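Local coordinates for protein N5-Carboxyaminoimidazole ribonucleotide synthetase (Staphylococcus aureus subsp. aureus, PDB 3ORQ) that catalyses the ATP-dependent conversion of 5-aminoimidazole ribonucleotide and bicarbonate to N5-carboxyaminoimidazole ribonucleotide in purine biosynthesis, at residues A[189-202]-A[250-264]. Sequence-based numbering, arbitrary orientation.
Sequences LNIKKEVSLTVTRG and FIGTFTVEFFIDSNN. With MG (magnesium ion), chain C; ADP (adenosine-5'-diphosphate), chain D.
Strands 193-201 and 252-261 run antiparallel at 152°, hydrogen-bonded pairs such as Val195 with Phe258 and Val199 with Phe254 alternating with non-hydrogen-bonded ones such as Glu194 with Phe259. The pairing illustrates how one sheet can serve two environments. On the side of Glu194 and Glu257 lies the nucleotide. Ile191 CD1 sits over one face of the Phe259 ring, 3.5 Å from its centroid, and also reaches ADP C2 at 3.3 Å. Glu194 OE2 meets the edge of that ring in its plane, 3.2 Å from Phe259 CE1, with carboxylate and ring 75° apart. An extended chain beyond CG (chi2 -178°) carries this carboxylate to the ribose, where OE1 accepts from ADP O2' and OE2 from ADP O3'. Both carboxylate oxygens of Glu257 reach the magnesium ion, OE1 at 2.5 Å and OE2 at 2.8 Å; Glu270 and ADP O2A also bind the metal, and Glu257 OE2 is hydrogen-bonded to His276 NE2. Farther along, Thr198 OG1 and Thr255 OG1 share a hydrogen bond of 3.2 Å. The other side is mainly apolar: Val199 CB rests on one face of the Phe254 ring, the Phe250 ring lies against the opposite face, and helix 234-245 packs on Leu197 and Phe254. At the far end Arg201 NH1 donates to Phe250 O at 2.7 Å, near the guanidinium plane. Such a sheet, bearing ribose- and magnesium-binding carboxylates on one face, is characteristic of the ATP-grasp nucleotide site.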
# COMPACT_ATOMS: atom_id res chain seq x y z
N LEU A 189 -16.29 -26.44 -22.95
CA LEU A 189 -17.40 -25.55 -23.20
C LEU A 189 -17.06 -24.49 -24.21
O LEU A 189 -15.90 -24.18 -24.43
CB LEU A 189 -17.80 -24.83 -21.91
CG LEU A 189 -18.29 -25.65 -20.72
CD1 LEU A 189 -18.60 -24.72 -19.54
CD2 LEU A 189 -19.49 -26.46 -21.09
N ASN A 190 -18.10 -23.92 -24.81
CA ASN A 190 -17.96 -22.73 -25.63
C ASN A 190 -18.19 -21.49 -24.77
O ASN A 190 -19.33 -21.00 -24.64
CB ASN A 190 -18.94 -22.78 -26.81
CG ASN A 190 -18.72 -21.64 -27.81
OD1 ASN A 190 -19.65 -21.25 -28.53
ND2 ASN A 190 -17.50 -21.11 -27.86
N ILE A 191 -17.11 -20.99 -24.17
CA ILE A 191 -17.16 -19.91 -23.17
C ILE A 191 -17.10 -18.52 -23.80
O ILE A 191 -16.21 -18.25 -24.61
CB ILE A 191 -15.99 -20.04 -22.22
CG1 ILE A 191 -16.10 -21.36 -21.47
CG2 ILE A 191 -15.92 -18.82 -21.25
CD1 ILE A 191 -14.99 -21.55 -20.46
N LYS A 192 -18.03 -17.63 -23.44
CA LYS A 192 -17.96 -16.26 -23.98
C LYS A 192 -17.26 -15.28 -23.02
O LYS A 192 -16.58 -14.36 -23.46
CB LYS A 192 -19.32 -15.72 -24.44
CG LYS A 192 -20.34 -15.59 -23.34
CD LYS A 192 -21.70 -15.10 -23.85
CE LYS A 192 -21.95 -13.66 -23.44
NZ LYS A 192 -23.32 -13.21 -23.83
N LYS A 193 -17.44 -15.47 -21.72
CA LYS A 193 -16.74 -14.66 -20.73
C LYS A 193 -16.34 -15.52 -19.54
O LYS A 193 -17.02 -16.48 -19.19
CB LYS A 193 -17.65 -13.51 -20.26
CG LYS A 193 -17.79 -12.34 -21.22
CD LYS A 193 -17.08 -11.13 -20.68
CE LYS A 193 -17.84 -9.85 -20.98
NZ LYS A 193 -17.80 -9.41 -22.41
N GLU A 194 -15.21 -15.17 -18.93
CA GLU A 194 -14.87 -15.68 -17.60
C GLU A 194 -14.91 -14.58 -16.55
O GLU A 194 -14.45 -13.45 -16.79
CB GLU A 194 -13.50 -16.32 -17.59
CG GLU A 194 -13.42 -17.56 -18.47
CD GLU A 194 -12.09 -18.20 -18.41
OE1 GLU A 194 -11.38 -18.14 -19.41
OE2 GLU A 194 -11.73 -18.72 -17.34
N VAL A 195 -15.47 -14.90 -15.39
CA VAL A 195 -15.49 -13.94 -14.30
C VAL A 195 -15.03 -14.62 -13.03
O VAL A 195 -14.96 -15.86 -12.97
CB VAL A 195 -16.90 -13.30 -14.05
CG1 VAL A 195 -17.38 -12.58 -15.29
CG2 VAL A 195 -17.92 -14.33 -13.56
N SER A 196 -14.75 -13.81 -12.02
CA SER A 196 -14.43 -14.35 -10.69
C SER A 196 -14.96 -13.41 -9.64
O SER A 196 -15.23 -12.24 -9.89
CB SER A 196 -12.92 -14.55 -10.52
OG SER A 196 -12.23 -13.31 -10.43
N LEU A 197 -15.12 -13.95 -8.44
CA LEU A 197 -15.69 -13.23 -7.32
C LEU A 197 -14.73 -13.45 -6.15
O LEU A 197 -14.49 -14.57 -5.70
CB LEU A 197 -17.06 -13.79 -6.98
CG LEU A 197 -17.89 -12.97 -6.00
CD1 LEU A 197 -18.19 -11.58 -6.55
CD2 LEU A 197 -19.17 -13.71 -5.67
N THR A 198 -14.10 -12.37 -5.71
CA THR A 198 -13.20 -12.44 -4.56
C THR A 198 -14.01 -12.13 -3.28
O THR A 198 -14.86 -11.24 -3.29
CB THR A 198 -12.03 -11.53 -4.80
OG1 THR A 198 -11.27 -12.06 -5.91
CG2 THR A 198 -11.16 -11.40 -3.52
N VAL A 199 -13.77 -12.89 -2.21
CA VAL A 199 -14.62 -12.87 -1.04
C VAL A 199 -13.76 -12.91 0.21
O VAL A 199 -12.64 -13.46 0.19
CB VAL A 199 -15.58 -14.14 -0.99
CG1 VAL A 199 -16.53 -14.10 0.21
CG2 VAL A 199 -16.37 -14.33 -2.28
N THR A 200 -14.26 -12.33 1.30
CA THR A 200 -13.52 -12.48 2.55
C THR A 200 -14.48 -12.89 3.63
O THR A 200 -15.55 -12.30 3.78
CB THR A 200 -12.78 -11.17 3.00
OG1 THR A 200 -11.90 -10.71 1.95
CG2 THR A 200 -11.91 -11.48 4.25
N ARG A 201 -14.09 -13.87 4.41
CA ARG A 201 -14.96 -14.36 5.50
C ARG A 201 -14.18 -14.21 6.78
O ARG A 201 -12.99 -14.51 6.81
CB ARG A 201 -15.31 -15.83 5.28
CG ARG A 201 -16.80 -16.03 5.04
CD ARG A 201 -17.16 -17.52 5.10
NE ARG A 201 -18.04 -17.76 6.22
CZ ARG A 201 -17.75 -18.47 7.29
NH1 ARG A 201 -16.57 -19.09 7.44
NH2 ARG A 201 -18.68 -18.57 8.25
N GLY A 202 -14.82 -13.72 7.82
CA GLY A 202 -14.09 -13.48 9.05
C GLY A 202 -14.84 -13.98 10.26
O GLY A 202 -15.72 -14.83 10.17
N PHE A 250 -14.23 -21.42 4.99
CA PHE A 250 -13.30 -20.36 4.61
C PHE A 250 -13.17 -19.28 5.66
O PHE A 250 -14.18 -18.77 6.14
CB PHE A 250 -13.79 -19.71 3.32
CG PHE A 250 -13.66 -20.59 2.11
CD1 PHE A 250 -12.38 -20.86 1.57
CD2 PHE A 250 -14.78 -21.19 1.56
CE1 PHE A 250 -12.25 -21.68 0.45
CE2 PHE A 250 -14.66 -22.03 0.45
CZ PHE A 250 -13.42 -22.27 -0.11
N ILE A 251 -11.94 -18.92 6.02
CA ILE A 251 -11.65 -17.66 6.70
C ILE A 251 -10.57 -16.94 5.88
O ILE A 251 -9.78 -17.58 5.18
CB ILE A 251 -11.15 -17.88 8.14
CG1 ILE A 251 -12.30 -18.36 9.05
CG2 ILE A 251 -10.54 -16.59 8.69
CD1 ILE A 251 -13.50 -17.41 9.08
N GLY A 252 -10.59 -15.60 5.92
CA GLY A 252 -9.75 -14.75 5.08
C GLY A 252 -10.28 -14.67 3.64
O GLY A 252 -11.44 -14.97 3.36
N THR A 253 -9.43 -14.29 2.71
CA THR A 253 -9.87 -14.11 1.34
C THR A 253 -9.80 -15.41 0.55
O THR A 253 -8.82 -16.17 0.67
CB THR A 253 -9.02 -12.99 0.69
OG1 THR A 253 -9.40 -11.76 1.33
CG2 THR A 253 -9.26 -12.87 -0.84
N PHE A 254 -10.83 -15.69 -0.23
CA PHE A 254 -10.77 -16.78 -1.23
C PHE A 254 -11.43 -16.29 -2.50
O PHE A 254 -12.09 -15.25 -2.49
CB PHE A 254 -11.44 -18.06 -0.69
CG PHE A 254 -12.89 -17.91 -0.38
CD1 PHE A 254 -13.30 -17.28 0.79
CD2 PHE A 254 -13.85 -18.37 -1.25
CE1 PHE A 254 -14.67 -17.10 1.09
CE2 PHE A 254 -15.23 -18.20 -0.97
CZ PHE A 254 -15.63 -17.56 0.21
N THR A 255 -11.20 -16.97 -3.60
CA THR A 255 -11.73 -16.52 -4.88
C THR A 255 -12.37 -17.69 -5.66
O THR A 255 -11.79 -18.75 -5.77
CB THR A 255 -10.61 -15.90 -5.76
OG1 THR A 255 -9.97 -14.85 -5.05
CG2 THR A 255 -11.18 -15.35 -7.10
N VAL A 256 -13.55 -17.46 -6.19
CA VAL A 256 -14.26 -18.45 -7.01
C VAL A 256 -14.19 -17.98 -8.45
O VAL A 256 -14.59 -16.85 -8.75
CB VAL A 256 -15.73 -18.58 -6.57
CG1 VAL A 256 -16.51 -19.68 -7.38
CG2 VAL A 256 -15.84 -18.84 -5.10
N GLU A 257 -13.66 -18.84 -9.33
CA GLU A 257 -13.64 -18.62 -10.79
C GLU A 257 -14.83 -19.26 -11.47
O GLU A 257 -15.14 -20.40 -11.18
CB GLU A 257 -12.40 -19.26 -11.40
CG GLU A 257 -11.10 -18.58 -11.10
CD GLU A 257 -9.93 -19.21 -11.82
OE1 GLU A 257 -10.12 -19.98 -12.81
OE2 GLU A 257 -8.79 -18.93 -11.43
N PHE A 258 -15.45 -18.55 -12.41
CA PHE A 258 -16.64 -19.04 -13.10
C PHE A 258 -16.49 -18.98 -14.62
O PHE A 258 -15.81 -18.12 -15.15
CB PHE A 258 -17.89 -18.19 -12.78
CG PHE A 258 -18.23 -18.09 -11.32
CD1 PHE A 258 -17.55 -17.20 -10.51
CD2 PHE A 258 -19.29 -18.82 -10.79
CE1 PHE A 258 -17.89 -17.07 -9.15
CE2 PHE A 258 -19.64 -18.71 -9.47
CZ PHE A 258 -18.94 -17.82 -8.63
N PHE A 259 -17.21 -19.87 -15.31
CA PHE A 259 -17.38 -19.79 -16.74
C PHE A 259 -18.78 -19.29 -17.08
O PHE A 259 -19.77 -19.67 -16.45
CB PHE A 259 -17.17 -21.17 -17.39
CG PHE A 259 -15.80 -21.74 -17.20
CD1 PHE A 259 -14.69 -20.91 -17.06
CD2 PHE A 259 -15.62 -23.12 -17.16
CE1 PHE A 259 -13.40 -21.44 -16.89
CE2 PHE A 259 -14.34 -23.67 -16.99
CZ PHE A 259 -13.22 -22.82 -16.87
N ILE A 260 -18.88 -18.45 -18.10
CA ILE A 260 -20.20 -18.25 -18.68
C ILE A 260 -20.27 -18.76 -20.16
O ILE A 260 -19.44 -18.38 -21.00
CB ILE A 260 -20.73 -16.82 -18.49
CG1 ILE A 260 -20.72 -16.06 -19.80
CG2 ILE A 260 -20.06 -16.03 -17.26
CD1 ILE A 260 -22.11 -15.83 -20.30
N ASP A 261 -21.25 -19.63 -20.43
CA ASP A 261 -21.58 -20.21 -21.77
C ASP A 261 -21.65 -19.27 -22.95
O ASP A 261 -21.81 -18.07 -22.79
CB ASP A 261 -22.99 -20.86 -21.72
CG ASP A 261 -22.92 -22.33 -21.59
OD1 ASP A 261 -21.79 -22.85 -21.39
OD2 ASP A 261 -23.97 -22.98 -21.71
N SER A 262 -21.65 -19.85 -24.15
CA SER A 262 -22.16 -19.17 -25.34
C SER A 262 -23.64 -18.79 -25.15
O SER A 262 -24.15 -17.86 -25.77
CB SER A 262 -22.00 -20.06 -26.56
OG SER A 262 -22.64 -21.30 -26.36
N ASN A 263 -24.30 -19.53 -24.25
CA ASN A 263 -25.71 -19.31 -23.92
C ASN A 263 -25.99 -18.62 -22.58
O ASN A 263 -27.08 -18.75 -22.02
CB ASN A 263 -26.47 -20.64 -23.99
CG ASN A 263 -27.06 -20.87 -25.35
OD1 ASN A 263 -28.22 -20.56 -25.59
ND2 ASN A 263 -26.24 -21.39 -26.28
N ASN A 264 -24.99 -17.88 -22.09
CA ASN A 264 -25.11 -17.09 -20.85
C ASN A 264 -25.31 -17.92 -19.58
O ASN A 264 -25.76 -17.39 -18.56
CB ASN A 264 -26.19 -16.02 -20.98
CG ASN A 264 -25.66 -14.64 -20.68
OD1 ASN A 264 -24.69 -14.20 -21.29
ND2 ASN A 264 -26.33 -13.93 -19.77
MG MG C . -7.79 -20.77 -13.27
PB ADP D . -5.52 -23.49 -13.88
O1B ADP D . -5.96 -24.06 -12.56
O2B ADP D . -5.66 -22.01 -14.12
O3B ADP D . -4.17 -24.02 -14.28
PA ADP D . -8.06 -23.91 -15.09
O1A ADP D . -8.75 -25.23 -14.86
O2A ADP D . -8.47 -22.73 -14.25
O3A ADP D . -6.46 -24.14 -15.01
O5' ADP D . -8.19 -23.47 -16.63
C5' ADP D . -7.42 -22.42 -17.17
C4' ADP D . -8.16 -21.85 -18.37
O4' ADP D . -8.39 -22.87 -19.38
C3' ADP D . -9.54 -21.29 -18.02
O3' ADP D . -9.52 -19.92 -17.59
C2' ADP D . -10.29 -21.44 -19.33
O2' ADP D . -10.14 -20.28 -20.13
C1' ADP D . -9.66 -22.65 -20.01
N9 ADP D . -10.56 -23.77 -19.65
C8 ADP D . -10.38 -24.61 -18.61
N7 ADP D . -11.39 -25.51 -18.51
C5 ADP D . -12.22 -25.24 -19.55
C6 ADP D . -13.49 -25.83 -20.06
N6 ADP D . -14.04 -26.89 -19.41
N1 ADP D . -14.04 -25.26 -21.15
C2 ADP D . -13.49 -24.20 -21.79
N3 ADP D . -12.34 -23.61 -21.38
C4 ADP D . -11.68 -24.09 -20.29